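Long-range contact in thiosulfate sulfurtransferase YnjE (Escherichia coli, PDB 2WLR), which catalyses transfer of sulfur from thiosulfate to cyanide, giving thiocyanate and sulfite, by way of a cysteine persulfide intermediate: residues 288-299 and 313-324. Sequence-based numbering, arbitrary orientation.
Sequences ASLVSIRSWPEF and GEIAGARWGHAG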
loop_
_atom_site.group_PDB
_atom_site.type_symbol
_atom_site.label_atom_id
_atom_site.label_comp_id
_atom_site.label_asym_id
_atom_site.label_seq_id
_atom_site.Cartn_x
_atom_site.Cartn_y
_atom_site.Cartn_z
ATOM N N ALA A 288 5.509 17.176 13.018
ATOM C CA ALA A 288 6.148 16.589 11.849
ATOM C C ALA A 288 6.895 15.342 12.255
ATOM O O ALA A 288 7.359 15.218 13.389
ATOM C CB ALA A 288 7.111 17.608 11.186
ATOM N N SER A 289 7.012 14.402 11.313
ATOM C CA SER A 289 7.801 13.192 11.491
ATOM C C SER A 289 8.591 12.890 10.247
ATOM O O SER A 289 8.040 12.973 9.146
ATOM C CB SER A 289 6.888 11.997 11.756
ATOM O OG SER A 289 6.321 12.049 13.063
ATOM N N LEU A 290 9.867 12.541 10.418
ATOM C CA LEU A 290 10.691 11.934 9.384
ATOM C C LEU A 290 10.721 10.461 9.748
ATOM O O LEU A 290 11.145 10.058 10.837
ATOM C CB LEU A 290 12.101 12.544 9.331
ATOM C CG LEU A 290 12.984 12.097 8.182
ATOM C CD1 LEU A 290 12.349 12.343 6.805
ATOM C CD2 LEU A 290 14.349 12.780 8.305
ATOM N N VAL A 291 10.245 9.637 8.828
ATOM C CA VAL A 291 9.887 8.250 9.130
ATOM C C VAL A 291 10.741 7.266 8.355
ATOM O O VAL A 291 10.729 7.226 7.110
ATOM C CB VAL A 291 8.405 7.982 8.822
ATOM C CG1 VAL A 291 8.053 6.559 9.102
ATOM C CG2 VAL A 291 7.499 8.911 9.611
ATOM N N SER A 292 11.467 6.403 9.061
ATOM C CA SER A 292 12.282 5.387 8.493
ATOM C C SER A 292 11.463 4.149 8.170
ATOM O O SER A 292 10.918 3.472 9.068
ATOM C CB SER A 292 13.375 4.975 9.488
ATOM O OG SER A 292 14.135 3.924 8.965
ATOM N N ILE A 293 11.371 3.838 6.875
ATOM C CA ILE A 293 10.799 2.581 6.392
ATOM C C ILE A 293 11.955 1.656 6.061
ATOM O O ILE A 293 12.231 1.318 4.926
ATOM C CB ILE A 293 9.837 2.816 5.192
ATOM C CG1 ILE A 293 8.826 3.921 5.521
ATOM C CG2 ILE A 293 9.138 1.513 4.812
ATOM C CD1 ILE A 293 7.947 3.589 6.695
ATOM N N ARG A 294 12.637 1.268 7.129
ATOM C CA ARG A 294 13.771 0.375 7.059
ATOM C C ARG A 294 13.570 -0.777 8.018
ATOM O O ARG A 294 12.828 -0.631 8.998
ATOM C CB ARG A 294 15.059 1.150 7.356
ATOM C CG ARG A 294 15.342 2.231 6.318
ATOM C CD ARG A 294 16.601 3.074 6.614
ATOM N NE ARG A 294 17.813 2.290 6.447
ATOM C CZ ARG A 294 18.962 2.522 7.090
ATOM N NH1 ARG A 294 19.041 3.478 8.003
ATOM N NH2 ARG A 294 20.013 1.738 6.850
ATOM N N SER A 295 14.172 -1.919 7.722
ATOM C CA SER A 295 14.035 -3.098 8.603
ATOM C C SER A 295 14.644 -2.746 9.950
ATOM O O SER A 295 15.518 -1.882 10.030
ATOM C CB SER A 295 14.717 -4.318 8.005
ATOM O OG SER A 295 16.129 -4.138 7.910
ATOM N N TRP A 296 14.204 -3.417 10.995
ATOM C CA TRP A 296 14.756 -3.155 12.323
ATOM C C TRP A 296 16.313 -3.292 12.377
ATOM O O TRP A 296 16.952 -2.426 12.965
ATOM C CB TRP A 296 14.048 -4.038 13.380
ATOM C CG TRP A 296 14.374 -3.648 14.758
ATOM C CD1 TRP A 296 15.159 -4.340 15.640
ATOM C CD2 TRP A 296 13.925 -2.489 15.437
ATOM N NE1 TRP A 296 15.217 -3.664 16.812
ATOM C CE2 TRP A 296 14.467 -2.527 16.735
ATOM C CE3 TRP A 296 13.105 -1.406 15.081
ATOM C CZ2 TRP A 296 14.230 -1.529 17.659
ATOM C CZ3 TRP A 296 12.878 -0.423 15.995
ATOM C CH2 TRP A 296 13.440 -0.483 17.284
ATOM N N PRO A 297 16.907 -4.338 11.768
ATOM C CA PRO A 297 18.396 -4.390 11.742
ATOM C C PRO A 297 19.053 -3.141 11.124
ATOM O O PRO A 297 20.141 -2.730 11.536
ATOM C CB PRO A 297 18.683 -5.631 10.913
ATOM C CG PRO A 297 17.506 -6.520 11.213
ATOM C CD PRO A 297 16.315 -5.572 11.236
ATOM N N GLU A 298 18.413 -2.557 10.110
ATOM C CA GLU A 298 18.872 -1.283 9.570
ATOM C C GLU A 298 18.675 -0.131 10.570
ATOM O O GLU A 298 19.559 0.701 10.785
ATOM C CB GLU A 298 18.107 -0.955 8.279
ATOM C CG GLU A 298 18.460 -1.791 7.087
ATOM C CD GLU A 298 17.456 -1.574 5.956
ATOM O OE1 GLU A 298 17.632 -0.585 5.211
ATOM O OE2 GLU A 298 16.498 -2.368 5.870
ATOM N N PHE A 299 17.486 -0.051 11.163
ATOM C CA PHE A 299 17.135 1.003 12.107
ATOM C C PHE A 299 18.088 1.026 13.307
ATOM O O PHE A 299 18.430 2.105 13.792
ATOM C CB PHE A 299 15.676 0.837 12.583
ATOM C CG PHE A 299 15.158 1.973 13.413
ATOM C CD1 PHE A 299 14.734 3.176 12.826
ATOM C CD2 PHE A 299 15.065 1.860 14.799
ATOM C CE1 PHE A 299 14.250 4.205 13.559
ATOM C CE2 PHE A 299 14.574 2.925 15.553
ATOM C CZ PHE A 299 14.175 4.103 14.927
ATOM N N GLY A 313 23.619 2.654 10.557
ATOM C CA GLY A 313 22.934 3.486 11.498
ATOM C C GLY A 313 21.686 4.028 10.852
ATOM O O GLY A 313 21.287 3.566 9.772
ATOM N N GLU A 314 21.115 5.014 11.525
ATOM C CA GLU A 314 19.871 5.639 11.169
ATOM C C GLU A 314 19.958 7.143 11.367
ATOM O O GLU A 314 20.775 7.637 12.152
ATOM C CB GLU A 314 18.789 5.068 12.075
ATOM C CG GLU A 314 17.385 5.410 11.666
ATOM C CD GLU A 314 17.106 5.020 10.221
ATOM O OE1 GLU A 314 16.538 3.941 10.008
ATOM O OE2 GLU A 314 17.501 5.756 9.292
ATOM N N ILE A 315 19.092 7.879 10.670
ATOM C CA ILE A 315 18.954 9.315 10.859
ATOM C C ILE A 315 18.524 9.600 12.293
ATOM O O ILE A 315 17.486 9.103 12.775
ATOM C CB ILE A 315 17.950 9.926 9.857
ATOM C CG1 ILE A 315 18.432 9.666 8.427
ATOM C CG2 ILE A 315 17.703 11.435 10.170
ATOM C CD1 ILE A 315 17.623 10.356 7.353
ATOM N N ALA A 316 19.317 10.394 12.999
ATOM C CA ALA A 316 19.006 10.725 14.385
ATOM C C ALA A 316 17.732 11.555 14.457
ATOM O O ALA A 316 17.590 12.583 13.781
ATOM C CB ALA A 316 20.170 11.488 15.034
ATOM N N GLY A 317 16.798 11.099 15.288
ATOM C CA GLY A 317 15.512 11.716 15.439
ATOM C C GLY A 317 14.428 11.118 14.549
ATOM O O GLY A 317 13.277 11.486 14.705
ATOM N N ALA A 318 14.802 10.228 13.628
ATOM C CA ALA A 318 13.816 9.600 12.745
ATOM C C ALA A 318 13.000 8.601 13.546
ATOM O O ALA A 318 13.521 7.921 14.438
ATOM C CB ALA A 318 14.518 8.914 11.560
ATOM N N ARG A 319 11.718 8.538 13.232
ATOM C CA ARG A 319 10.799 7.628 13.889
ATOM C C ARG A 319 10.633 6.390 13.039
ATOM O O ARG A 319 10.529 6.491 11.824
ATOM C CB ARG A 319 9.481 8.328 14.132
ATOM C CG ARG A 319 9.621 9.467 15.159
ATOM C CD ARG A 319 8.487 10.435 15.159
ATOM N NE ARG A 319 8.621 11.326 16.328
ATOM C CZ ARG A 319 8.100 12.545 16.416
ATOM N NH1 ARG A 319 7.386 13.081 15.443
ATOM N NH2 ARG A 319 8.308 13.254 17.525
ATOM N N TRP A 320 10.568 5.213 13.641
ATOM C CA TRP A 320 10.464 3.978 12.880
ATOM C C TRP A 320 9.064 3.801 12.364
ATOM O O TRP A 320 8.117 3.877 13.117
ATOM C CB TRP A 320 10.772 2.757 13.735
ATOM C CG TRP A 320 10.989 1.489 12.897
ATOM C CD1 TRP A 320 11.725 1.364 11.754
ATOM C CD2 TRP A 320 10.495 0.177 13.185
ATOM N NE1 TRP A 320 11.710 0.086 11.311
ATOM C CE2 TRP A 320 10.975 -0.679 12.177
ATOM C CE3 TRP A 320 9.704 -0.359 14.207
ATOM C CZ2 TRP A 320 10.676 -2.029 12.144
ATOM C CZ3 TRP A 320 9.404 -1.700 14.162
ATOM C CH2 TRP A 320 9.887 -2.519 13.144
ATOM N N GLY A 321 8.934 3.537 11.062
ATOM C CA GLY A 321 7.617 3.342 10.456
ATOM C C GLY A 321 7.199 1.902 10.239
ATOM O O GLY A 321 6.166 1.652 9.618
ATOM N N HIS A 322 7.974 0.947 10.737
ATOM C CA HIS A 322 7.893 -0.440 10.325
ATOM C C HIS A 322 8.301 -0.605 8.850
ATOM O O HIS A 322 8.507 0.359 8.133
ATOM C CB HIS A 322 6.524 -1.058 10.646
ATOM C CG HIS A 322 6.297 -1.234 12.115
ATOM N ND1 HIS A 322 6.307 -2.466 12.735
ATOM C CD2 HIS A 322 6.099 -0.328 13.089
ATOM C CE1 HIS A 322 6.099 -2.304 14.035
ATOM N NE2 HIS A 322 5.971 -1.016 14.276
ATOM N N ALA A 323 8.485 -1.854 8.419
ATOM C CA ALA A 323 8.918 -2.137 7.042
ATOM C C ALA A 323 8.805 -3.634 6.783
ATOM O O ALA A 323 7.696 -4.171 6.669
ATOM C CB ALA A 323 10.353 -1.601 6.786
ATOM N N GLY A 324 9.928 -4.338 6.752
ATOM C CA GLY A 324 9.911 -5.778 6.602
ATOM C C GLY A 324 11.173 -6.410 7.133
ATOM O O GLY A 324 11.941 -5.775 7.853
HETATM O O HOH W 1 10.832 12.559 13.219
HETATM O O HOH W 2 21.827 0.867 9.076
HETATM O O HOH W 3 12.212 -5.410 10.481
#
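Trp320 meets Trp296 and Phe299 on the same side of its indole, while its other face lies over the backbone at His322. The bond from Trp320 NE1 to Arg294 O is 2.7 Å long and nearly straight (172° at the hydrogen), with the acceptor in the indole plane, which fixes the ring's rotation. Trp296 brings the CE3 edge of its indole over one face of Trp320 in a T-shaped pair, the planes 67° apart. Phe299 packs obliquely against CB and CD1; Trp320 CB sits over its face, 3.9 Å from the ring centroid, as expected of a CH-pi contact. Were Trp320 an alanine, Arg294 O would probably lose this donor and the edge of Trp296 the face it packs on.

Glu314 engages Ser292 and Arg294 through its two carboxylate oxygens, placed by CG anti to the backbone N (chi1 -169°) and a bend at chi2. Ser292 OG donates to Glu314 OE1 at 2.6 Å from above the carboxylate plane, while Arg294 NH1 forms a salt bridge to Glu314 OE2 at 3.0 Å, its hydrogen bond weak. The same NH1 also bonds Gly313 O. Arg294 NE pairs with Glu298, whose other oxygen meets Arg370, a probable substrate-binding residue.

Arg319, extended from CG to NE, runs back toward the start of strand 288-292, where NH1 donates a hydrogen bond to Ser289 OG (2.8 Å, OG in the guanidinium plane); Ser289 OG also bonds Gln359, and Arg319 NH2 bonds Arg285 O.

Parallel bridges Val291-Arg319 and Ser292-Trp320 pair 319-320, outermost in this rhodanese domain's sheet, with 288-292; strand 360-363 flanks 288-292 on its other side, and helix 369-380 packs against Ile293.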